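Long-range contact in phosphoribosylformylglycinamidine synthase 2 (Thermus thermophilus, PDB 3VIU), which belongs to the PurM-like AIR synthase-related proteins and carries two repeats of their N- and C-terminal domains, with ADP and magnesium bound: residues His87-Ala92 / Leu526-Gly531. Sequence-based numbering, arbitrary orientation.
Sequences HNHPSA and LYNESG. With PO4 (phosphate ion), chain C.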
ATOM      1  N   HIS A  87       3.714   0.166   9.663  1.00 22.08           N
ATOM      2  CA  HIS A  87       3.938  -0.215  11.058  1.00 24.53           C
ATOM      3  C   HIS A  87       5.390  -0.662  11.121  1.00 24.18           C
ATOM      4  O   HIS A  87       5.710  -1.754  11.602  1.00 23.81           O
ATOM      5  CB  HIS A  87       3.008  -1.364  11.490  1.00 27.32           C
ATOM      6  CG  HIS A  87       1.996  -0.966  12.524  1.00 29.27           C
ATOM      7  ND1 HIS A  87       0.942  -0.118  12.251  1.00 31.25           N
ATOM      8  CD2 HIS A  87       1.897  -1.275  13.841  1.00 30.56           C
ATOM      9  CE1 HIS A  87       0.240   0.080  13.354  1.00 30.90           C
ATOM     10  NE2 HIS A  87       0.799  -0.609  14.332  1.00 30.78           N
ATOM     11  N   ASN A  88       6.263   0.210  10.630  1.00 22.83           N
ATOM     12  CA  ASN A  88       7.685  -0.065  10.568  1.00 22.56           C
ATOM     13  C   ASN A  88       8.384  -0.280  11.899  1.00 24.20           C
ATOM     14  O   ASN A  88       8.747  -1.411  12.229  1.00 25.32           O
ATOM     15  CB  ASN A  88       8.391   1.045   9.791  1.00 19.08           C
ATOM     16  CG  ASN A  88       7.757   1.296   8.429  1.00 20.48           C
ATOM     17  OD1 ASN A  88       7.314   0.362   7.749  1.00 18.53           O
ATOM     18  ND2 ASN A  88       7.722   2.559   8.020  1.00 18.60           N
ATOM     19  N   HIS A  89       8.575   0.794  12.659  1.00 25.94           N
ATOM     20  CA  HIS A  89       9.268   0.708  13.945  1.00 27.07           C
ATOM     21  C   HIS A  89       8.747  -0.410  14.848  1.00 26.94           C
ATOM     22  O   HIS A  89       9.526  -1.162  15.428  1.00 26.26           O
ATOM     23  CB  HIS A  89       9.213   2.064  14.662  1.00 29.47           C
ATOM     24  CG  HIS A  89      10.016   3.135  13.983  1.00 33.35           C
ATOM     25  ND1 HIS A  89      11.395   3.154  13.995  1.00 34.60           N
ATOM     26  CD2 HIS A  89       9.634   4.197  13.232  1.00 34.36           C
ATOM     27  CE1 HIS A  89      11.827   4.178  13.280  1.00 34.30           C
ATOM     28  NE2 HIS A  89      10.780   4.827  12.805  1.00 34.86           N
ATOM     29  N   PRO A  90       7.422  -0.547  14.972  1.00 26.54           N
ATOM     30  CA  PRO A  90       6.912  -1.618  15.832  1.00 26.43           C
ATOM     31  C   PRO A  90       7.212  -3.022  15.297  1.00 24.98           C
ATOM     32  O   PRO A  90       7.445  -3.948  16.076  1.00 25.31           O
ATOM     33  CB  PRO A  90       5.413  -1.313  15.917  1.00 25.25           C
ATOM     34  CG  PRO A  90       5.138  -0.613  14.614  1.00 26.66           C
ATOM     35  CD  PRO A  90       6.327   0.302  14.472  1.00 25.91           C
ATOM     36  N   SER A  91       7.208  -3.187  13.978  1.00 23.14           N
ATOM     37  CA  SER A  91       7.496  -4.501  13.405  1.00 21.32           C
ATOM     38  C   SER A  91       8.958  -4.840  13.633  1.00 20.26           C
ATOM     39  O   SER A  91       9.333  -6.009  13.740  1.00 20.38           O
ATOM     40  CB  SER A  91       7.169  -4.534  11.914  1.00 20.15           C
ATOM     41  OG  SER A  91       5.767  -4.573  11.726  1.00 18.36           O
ATOM     42  N   ALA A  92       9.774  -3.800  13.715  1.00 17.57           N
ATOM     43  CA  ALA A  92      11.193  -3.956  13.962  1.00 18.11           C
ATOM     44  C   ALA A  92      11.462  -4.495  15.379  1.00 18.44           C
ATOM     45  O   ALA A  92      12.339  -5.341  15.568  1.00 18.26           O
ATOM     46  CB  ALA A  92      11.897  -2.615  13.777  1.00 14.99           C
ATOM     47  N   LEU A 526       8.286   8.628   8.446  1.00 16.61           N
ATOM     48  CA  LEU A 526       9.604   9.246   8.366  1.00 16.11           C
ATOM     49  C   LEU A 526      10.535   8.728   9.453  1.00 16.53           C
ATOM     50  O   LEU A 526      10.139   7.915  10.290  1.00 16.64           O
ATOM     51  CB  LEU A 526       9.480  10.764   8.483  1.00 13.24           C
ATOM     52  CG  LEU A 526       8.606  11.420   7.416  1.00 14.35           C
ATOM     53  CD1 LEU A 526       8.542  12.906   7.679  1.00 14.61           C
ATOM     54  CD2 LEU A 526       9.163  11.130   6.019  1.00 10.20           C
ATOM     55  N   TYR A 527      11.776   9.204   9.428  1.00 16.84           N
ATOM     56  CA  TYR A 527      12.772   8.808  10.420  1.00 18.86           C
ATOM     57  C   TYR A 527      13.141   7.331  10.345  1.00 18.36           C
ATOM     58  O   TYR A 527      13.517   6.728  11.350  1.00 18.69           O
ATOM     59  CB  TYR A 527      12.275   9.148  11.833  1.00 17.12           C
ATOM     60  CG  TYR A 527      12.093  10.626  12.054  1.00 15.62           C
ATOM     61  CD1 TYR A 527      13.191  11.458  12.297  1.00 17.19           C
ATOM     62  CD2 TYR A 527      10.830  11.207  11.974  1.00 15.76           C
ATOM     63  CE1 TYR A 527      13.036  12.837  12.454  1.00 17.50           C
ATOM     64  CE2 TYR A 527      10.660  12.580  12.127  1.00 18.33           C
ATOM     65  CZ  TYR A 527      11.766  13.390  12.366  1.00 19.20           C
ATOM     66  OH  TYR A 527      11.593  14.748  12.508  1.00 20.72           O
ATOM     67  N   ASN A 528      13.023   6.748   9.159  1.00 18.45           N
ATOM     68  CA  ASN A 528      13.390   5.349   8.983  1.00 20.19           C
ATOM     69  C   ASN A 528      14.865   5.303   8.623  1.00 20.55           C
ATOM     70  O   ASN A 528      15.231   5.146   7.462  1.00 20.04           O
ATOM     71  CB  ASN A 528      12.547   4.704   7.881  1.00 19.91           C
ATOM     72  CG  ASN A 528      11.109   4.497   8.306  1.00 20.63           C
ATOM     73  OD1 ASN A 528      10.827   3.655   9.151  1.00 19.13           O
ATOM     74  ND2 ASN A 528      10.194   5.277   7.734  1.00 19.81           N
ATOM     75  N   GLU A 529      15.707   5.478   9.634  1.00 22.70           N
ATOM     76  CA  GLU A 529      17.149   5.450   9.452  1.00 25.24           C
ATOM     77  C   GLU A 529      17.816   5.306  10.807  1.00 26.71           C
ATOM     78  O   GLU A 529      17.220   5.601  11.842  1.00 27.02           O
ATOM     79  CB  GLU A 529      17.643   6.739   8.775  1.00 25.10           C
ATOM     80  CG  GLU A 529      17.628   7.982   9.658  1.00 27.05           C
ATOM     81  CD  GLU A 529      18.199   9.215   8.958  1.00 28.19           C
ATOM     82  OE1 GLU A 529      17.621   9.637   7.936  1.00 29.46           O
ATOM     83  OE2 GLU A 529      19.225   9.763   9.422  1.00 27.16           O
ATOM     84  N   SER A 530      19.056   4.840  10.792  1.00 28.46           N
ATOM     85  CA  SER A 530      19.824   4.687  12.014  1.00 30.15           C
ATOM     86  C   SER A 530      21.302   4.851  11.684  1.00 30.50           C
ATOM     87  O   SER A 530      21.795   4.308  10.692  1.00 30.44           O
ATOM     88  CB  SER A 530      19.568   3.317  12.633  1.00 31.58           C
ATOM     89  OG  SER A 530      20.023   2.291  11.778  1.00 38.35           O
ATOM     90  N   GLY A 531      21.999   5.623  12.512  1.00 31.33           N
ATOM     91  CA  GLY A 531      23.416   5.848  12.296  1.00 31.14           C
ATOM     92  C   GLY A 531      23.740   6.528  10.979  1.00 31.37           C
ATOM     93  O   GLY A 531      24.749   6.217  10.348  1.00 32.54           O
TER
HETATM   94  P   PO4 C 900       5.844   3.859  11.563  1.00 25.51           P
HETATM   95  O1  PO4 C 900       5.495   2.928  10.466  1.00 27.98           O
HETATM   96  O2  PO4 C 900       6.981   3.308  12.335  1.00 28.26           O
HETATM   97  O3  PO4 C 900       6.225   5.171  10.993  1.00 30.70           O
HETATM   98  O4  PO4 C 900       4.671   4.030  12.459  1.00 28.76           O
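Three side chains carry this contact, and a phosphate ion, probably from the crystallisation liquor, lies beside them. The imidazole of His-89 reaches across to the backbone of the facing loop, CE1 meeting Tyr-527 O edge-on and in plane at 3.6 Å, while His-89 CD2 comes within 2.9 Å of phosphate O2. The amide of Asn-528 also lies close to the ring, obliquely, its plane only 11° from that of the imidazole, and His-89 NE2 lies 3.8 Å from Asn-528 OD1. Asn-88 approaches the same oxygen differently: the two asparagines cross at about a right angle, amide planes 74° apart, and Asn-88 CB packs 3.6 Å from Asn-528 OD1. Here helix 88-93, which follows strand 78-86 in one PurM-like N-terminal domain, meets the turn leaving strand 519-525 in the other, so the contact joins the two copies across their interface. With His-87 at its N-cap position, the helix offers its first amides to the phosphate: Asn-88 N binds O1 at 2.8 Å and His-89 N binds O2 at 3.0 Å, and the positive end of the helix dipole probably adds to the attraction. Ser-86 OG and Ser-525 OG grip the ion too. Farther out, Asn-88 OD1 accepts from Val-173 N and its ND2 donates to Asn-488 OD1, fixing the amide's orientation. Asn-528 centres an inverse gamma turn, its ND2 hydrogen-bonded to Ser-525 OG and Leu-489 O.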